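Local coordinates for protein Alpha/beta hydrolase (Streptomyces albidoflavus, PDB 6KSU) that probably cyclises non-ribosomal peptides by macrolactam formation, coupling ends of opposite chirality, as a cyclase of the penicillin-binding-protein type, at residues 42-47 and 348-353; 211-216 and 243-248. All coordinates share one frame; numbering follows the deposited sequence.

Helix 23-41 opens the modelled chain and leads into strand 46-53. Interaction 1 joins the start of that strand to the end of strand 344-350, so it closes a loop of about 300 residues. Interaction 2 falls within that loop. It closes a much shorter one, from the loop after helix 194-206 to the loop that follows strand 241-242. The two contacts therefore nest and do not cross. The nearest atoms of interactions 1 and 2 are about 6 Å apart and do not touch. Interaction 1 is buried and pairs two strands of the main antiparallel sheet. Interaction 2 lies at the surface and ties two loops together. Both belong to the beta-lactamase-family region.

Interaction 1 of 2, residues 42-47 and 348-353; sequences HRVTGA and LTANST
N351 brings its amide oxygen to the G46 backbone, with OD1 2.6 Å from G46 N, because CG sits between the backbone N and the carbonyl carbon (chi1 72°). V44 has CG1 anti to its backbone N (chi1 180°), and this branch reaches A350 CB at 3.9 Å. The same methyl lies 3.8 Å from S352 OG. The N351 backbone N donates to G46 O over 3.2 Å, with an N-H...O angle of 150°. G46 O also takes a CA-H...O contact from A350 CA at 3.4 Å. A47 and A350 form an antiparallel non-hydrogen-bonded pair, and A47 CA lies 3.1 Å from T349 O. The methyls of A47 and A350 are on the same face of the sheet. F35 and V39 of helix 23-41 cover A47 there, and V39 also touches V44.

The T45 and N351 side chains cross at about a right angle, with T45 CB 3.4 Å from N351 OD1. T45 OG1 lies alongside S352 CB at 3.6 Å. N351 ND2 is held by E229 O and L64 O, which fixes the rotation of the amide. S352 OG bonds weakly to A354 N, a cap at the turn that leads into helix 355-365. On the other segment, R43 ends helix 23-41 in a Schellman motif. The contact thus joins the first and last strands, in chain order, of the central antiparallel sheet. A helix before one strand and a helix after the other are typical of the beta-lactamase and penicillin-binding-protein fold.

Interaction 2 of 2, residues 211-216 and 243-248; sequences AFLHDP and VDHMAS
The nearest CA atoms of the two segments are those of L213 and A247, 7.6 Å apart. Neither segment has regular secondary structure; this is a loop-to-loop contact on the surface of the beta-lactamase-type domain. L213 has near-helical backbone angles between the extended F212 and H214, so the chain kinks at this residue. Segment 243-248 is extended throughout. Backbone bonding of L213 with G256 and a bond from W195 NE1 to H214 O tie the kink to its surroundings.

L213 and H214 both direct their side chains at the other loop. In L213, CG is anti to the carbonyl carbon (chi1 -69°), and the forked end meets two residues. CD1 lies 4.1 Å from A247 CB, and CD2 lies 3.9 Å from H245 NE2. The methyl approaches the H245 ring obliquely. V258 of strand 258-259 also touches L213.

A247 CB sits 4.1 Å from H214 NE2 as well, so this methyl touches both side chains of the kink. The two imidazoles do not meet: H214 NE2 and H245 NE2 are 5.5 Å apart. L249 also touches the H214 side chain. H214 NE2 donates to A247 O over 2.6 Å, but the N-H...O angle of 119° makes the bond weak. The oxygen lies at the ring edge, near its plane, and is displaced toward the neighbouring carbon: H214 CD2 is 3.0 Å from A247 O.

Interaction 1 of 2, residues 42-47 and 348-353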
loop_
_atom_site.group_PDB
_atom_site.type_symbol
_atom_site.label_atom_id
_atom_site.label_comp_id
_atom_site.label_asym_id
_atom_site.label_seq_id
_atom_site.Cartn_x
_atom_site.Cartn_y
_atom_site.Cartn_z
ATOM N N HIS A 42 -10.191 -20.047 7.314
ATOM C CA HIS A 42 -10.847 -18.792 6.932
ATOM C C HIS A 42 -11.580 -18.895 5.592
ATOM O O HIS A 42 -12.143 -17.898 5.120
ATOM C CB HIS A 42 -9.831 -17.635 6.894
ATOM C CG HIS A 42 -9.167 -17.366 8.213
ATOM N ND1 HIS A 42 -9.874 -17.074 9.359
ATOM C CD2 HIS A 42 -7.864 -17.389 8.578
ATOM C CE1 HIS A 42 -9.036 -16.918 10.369
ATOM N NE2 HIS A 42 -7.809 -17.109 9.922
ATOM N N ARG A 43 -11.601 -20.081 4.986
ATOM C CA ARG A 43 -12.294 -20.349 3.725
ATOM C C ARG A 43 -11.979 -19.309 2.645
ATOM O O ARG A 43 -12.861 -18.736 2.001
ATOM C CB ARG A 43 -13.790 -20.498 3.964
ATOM C CG ARG A 43 -14.109 -21.827 4.648
ATOM C CD ARG A 43 -15.417 -22.435 4.135
ATOM N NE ARG A 43 -16.472 -21.437 3.978
ATOM C CZ ARG A 43 -16.952 -20.691 4.969
ATOM N NH1 ARG A 43 -16.486 -20.833 6.203
ATOM N NH2 ARG A 43 -17.905 -19.803 4.725
ATOM N N VAL A 44 -10.677 -19.120 2.417
ATOM C CA VAL A 44 -10.192 -18.355 1.274
ATOM C C VAL A 44 -10.405 -19.139 -0.013
ATOM O O VAL A 44 -10.102 -20.337 -0.079
ATOM C CB VAL A 44 -8.710 -18.022 1.485
ATOM C CG1 VAL A 44 -8.185 -17.237 0.320
ATOM C CG2 VAL A 44 -8.560 -17.236 2.805
ATOM N N THR A 45 -10.928 -18.466 -1.046
ATOM C CA THR A 45 -11.135 -19.126 -2.335
ATOM C C THR A 45 -9.842 -19.723 -2.877
ATOM O O THR A 45 -9.809 -20.892 -3.283
ATOM C CB THR A 45 -11.730 -18.169 -3.371
ATOM O OG1 THR A 45 -12.912 -17.552 -2.840
ATOM C CG2 THR A 45 -12.132 -18.956 -4.622
ATOM N N GLY A 46 -8.770 -18.936 -2.897
ATOM C CA GLY A 46 -7.479 -19.369 -3.405
ATOM C C GLY A 46 -6.408 -18.440 -2.880
ATOM O O GLY A 46 -6.676 -17.294 -2.493
ATOM N N ALA A 47 -5.183 -18.951 -2.839
ATOM C CA ALA A 47 -4.122 -18.152 -2.243
ATOM C C ALA A 47 -2.781 -18.659 -2.730
ATOM O O ALA A 47 -2.637 -19.813 -3.153
ATOM C CB ALA A 47 -4.199 -18.181 -0.703
ATOM N N LEU A 348 2.104 -12.887 0.138
ATOM C CA LEU A 348 0.857 -13.629 0.201
ATOM C C LEU A 348 -0.106 -12.971 -0.765
ATOM O O LEU A 348 -0.259 -11.741 -0.734
ATOM C CB LEU A 348 0.294 -13.632 1.631
ATOM C CG LEU A 348 -1.068 -14.267 1.847
ATOM C CD1 LEU A 348 -0.967 -15.745 1.671
ATOM C CD2 LEU A 348 -1.649 -13.896 3.204
ATOM N N THR A 349 -0.711 -13.768 -1.655
ATOM C CA THR A 349 -1.853 -13.296 -2.431
ATOM C C THR A 349 -3.076 -14.124 -2.059
ATOM O O THR A 349 -2.964 -15.316 -1.765
ATOM C CB THR A 349 -1.607 -13.323 -3.948
ATOM O OG1 THR A 349 -1.282 -14.648 -4.422
ATOM C CG2 THR A 349 -0.485 -12.346 -4.323
ATOM N N ALA A 350 -4.233 -13.467 -2.013
ATOM C CA ALA A 350 -5.476 -14.154 -1.718
ATOM C C ALA A 350 -6.561 -13.500 -2.548
ATOM O O ALA A 350 -6.492 -12.308 -2.848
ATOM C CB ALA A 350 -5.811 -14.129 -0.221
ATOM N N ASN A 351 -7.553 -14.292 -2.936
ATOM C CA ASN A 351 -8.588 -13.800 -3.826
ATOM C C ASN A 351 -9.983 -13.949 -3.215
ATOM O O ASN A 351 -10.963 -14.104 -3.941
ATOM C CB ASN A 351 -8.491 -14.464 -5.212
ATOM C CG ASN A 351 -8.920 -15.951 -5.235
ATOM O OD1 ASN A 351 -8.815 -16.667 -4.239
ATOM N ND2 ASN A 351 -9.373 -16.417 -6.401
ATOM N N SER A 352 -10.103 -13.828 -1.893
ATOM C CA SER A 352 -11.411 -13.578 -1.285
ATOM C C SER A 352 -11.294 -12.497 -0.207
ATOM O O SER A 352 -10.210 -12.201 0.292
ATOM C CB SER A 352 -12.029 -14.846 -0.689
ATOM O OG SER A 352 -11.367 -15.180 0.510
ATOM N N THR A 353 -12.437 -11.919 0.171
ATOM C CA THR A 353 -12.444 -10.906 1.217
ATOM C C THR A 353 -11.846 -11.409 2.530
ATOM O O THR A 353 -11.512 -10.591 3.389
ATOM C CB THR A 353 -13.879 -10.378 1.444
ATOM O OG1 THR A 353 -14.798 -11.471 1.555
ATOM C CG2 THR A 353 -14.311 -9.508 0.284
#

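Interaction 2 of 2, residues 211-216 and 243-248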
loop_
_atom_site.group_PDB
_atom_site.type_symbol
_atom_site.label_atom_id
_atom_site.label_comp_id
_atom_site.label_asym_id
_atom_site.label_seq_id
_atom_site.Cartn_x
_atom_site.Cartn_y
_atom_site.Cartn_z
ATOM N N ALA A 211 1.095 -8.395 -16.226
ATOM C CA ALA A 211 -0.352 -8.407 -16.302
ATOM C C ALA A 211 -0.877 -7.216 -15.510
ATOM O O ALA A 211 -0.258 -6.768 -14.535
ATOM C CB ALA A 211 -0.916 -9.732 -15.780
ATOM N N PHE A 212 -2.015 -6.693 -15.953
ATOM C CA PHE A 212 -2.562 -5.470 -15.402
ATOM C C PHE A 212 -4.061 -5.637 -15.235
ATOM O O PHE A 212 -4.692 -6.392 -15.977
ATOM C CB PHE A 212 -2.279 -4.270 -16.310
ATOM C CG PHE A 212 -0.817 -4.114 -16.678
ATOM C CD1 PHE A 212 0.030 -3.334 -15.904
ATOM C CD2 PHE A 212 -0.291 -4.754 -17.798
ATOM C CE1 PHE A 212 1.369 -3.190 -16.240
ATOM C CE2 PHE A 212 1.040 -4.616 -18.137
ATOM C CZ PHE A 212 1.873 -3.832 -17.353
ATOM N N LEU A 213 -4.617 -4.929 -14.239
ATOM C CA LEU A 213 -6.062 -4.756 -14.149
ATOM C C LEU A 213 -6.619 -4.240 -15.469
ATOM O O LEU A 213 -7.566 -4.805 -16.023
ATOM C CB LEU A 213 -6.412 -3.799 -12.995
ATOM C CG LEU A 213 -6.120 -4.420 -11.633
ATOM C CD1 LEU A 213 -6.518 -3.492 -10.447
ATOM C CD2 LEU A 213 -6.849 -5.795 -11.571
ATOM N N HIS A 214 -6.026 -3.177 -16.000
ATOM C CA HIS A 214 -6.409 -2.634 -17.298
ATOM C C HIS A 214 -5.170 -2.246 -18.075
ATOM O O HIS A 214 -4.339 -1.474 -17.581
ATOM C CB HIS A 214 -7.314 -1.404 -17.150
ATOM C CG HIS A 214 -8.488 -1.625 -16.251
ATOM N ND1 HIS A 214 -9.543 -2.446 -16.596
ATOM C CD2 HIS A 214 -8.780 -1.127 -15.023
ATOM C CE1 HIS A 214 -10.432 -2.445 -15.617
ATOM N NE2 HIS A 214 -9.994 -1.654 -14.653
ATOM N N ASP A 215 -5.075 -2.744 -19.301
ATOM C CA ASP A 215 -3.999 -2.379 -20.220
ATOM C C ASP A 215 -4.589 -1.599 -21.388
ATOM O O ASP A 215 -5.242 -2.202 -22.262
ATOM C CB ASP A 215 -3.268 -3.630 -20.709
ATOM C CG ASP A 215 -1.979 -3.312 -21.438
ATOM O OD1 ASP A 215 -1.791 -2.140 -21.815
ATOM O OD2 ASP A 215 -1.161 -4.238 -21.677
ATOM N N PRO A 216 -4.405 -0.278 -21.456
ATOM C CA PRO A 216 -4.988 0.508 -22.555
ATOM C C PRO A 216 -4.206 0.448 -23.858
ATOM O O PRO A 216 -4.598 1.122 -24.815
ATOM C CB PRO A 216 -4.986 1.939 -21.991
ATOM C CG PRO A 216 -3.815 1.958 -21.060
ATOM C CD PRO A 216 -3.651 0.558 -20.507
ATOM N N VAL A 243 -16.931 -11.576 -7.081
ATOM C CA VAL A 243 -17.310 -10.197 -6.815
ATOM C C VAL A 243 -16.675 -9.337 -7.896
ATOM O O VAL A 243 -15.496 -9.513 -8.242
ATOM C CB VAL A 243 -16.912 -9.734 -5.391
ATOM C CG1 VAL A 243 -15.431 -9.529 -5.253
ATOM C CG2 VAL A 243 -17.664 -8.461 -4.998
ATOM N N ASP A 244 -17.481 -8.464 -8.484
ATOM C CA ASP A 244 -16.980 -7.522 -9.469
ATOM C C ASP A 244 -16.324 -6.349 -8.762
ATOM O O ASP A 244 -16.880 -5.807 -7.803
ATOM C CB ASP A 244 -18.116 -7.038 -10.364
ATOM C CG ASP A 244 -18.384 -7.989 -11.500
ATOM O OD1 ASP A 244 -17.401 -8.598 -11.992
ATOM O OD2 ASP A 244 -19.569 -8.143 -11.879
ATOM N N HIS A 245 -15.130 -5.985 -9.222
ATOM C CA HIS A 245 -14.443 -4.773 -8.799
ATOM C C HIS A 245 -14.415 -3.797 -9.965
ATOM O O HIS A 245 -14.098 -4.182 -11.098
ATOM C CB HIS A 245 -13.014 -5.071 -8.332
ATOM C CG HIS A 245 -12.110 -5.547 -9.430
ATOM N ND1 HIS A 245 -11.987 -6.877 -9.771
ATOM C CD2 HIS A 245 -11.299 -4.865 -10.274
ATOM C CE1 HIS A 245 -11.132 -6.996 -10.772
ATOM N NE2 HIS A 245 -10.703 -5.790 -11.097
ATOM N N MET A 246 -14.777 -2.549 -9.697
ATOM C CA MET A 246 -14.529 -1.454 -10.621
ATOM C C MET A 246 -13.239 -0.779 -10.177
ATOM O O MET A 246 -13.115 -0.361 -9.019
ATOM C CB MET A 246 -15.695 -0.463 -10.653
ATOM C CG MET A 246 -16.591 -0.559 -11.897
ATOM S SD MET A 246 -18.209 0.239 -11.670
ATOM C CE MET A 246 -18.795 0.365 -13.365
ATOM N N ALA A 247 -12.266 -0.722 -11.077
ATOM C CA ALA A 247 -10.987 -0.080 -10.807
ATOM C C ALA A 247 -10.694 0.853 -11.968
ATOM O O ALA A 247 -10.569 0.402 -13.113
ATOM C CB ALA A 247 -9.873 -1.114 -10.626
ATOM N N SER A 248 -10.625 2.149 -11.682
ATOM C CA SER A 248 -10.421 3.117 -12.744
ATOM C C SER A 248 -9.058 2.910 -13.399
ATOM O O SER A 248 -8.097 2.467 -12.767
ATOM C CB SER A 248 -10.555 4.540 -12.204
ATOM O OG SER A 248 -9.305 5.056 -11.788
#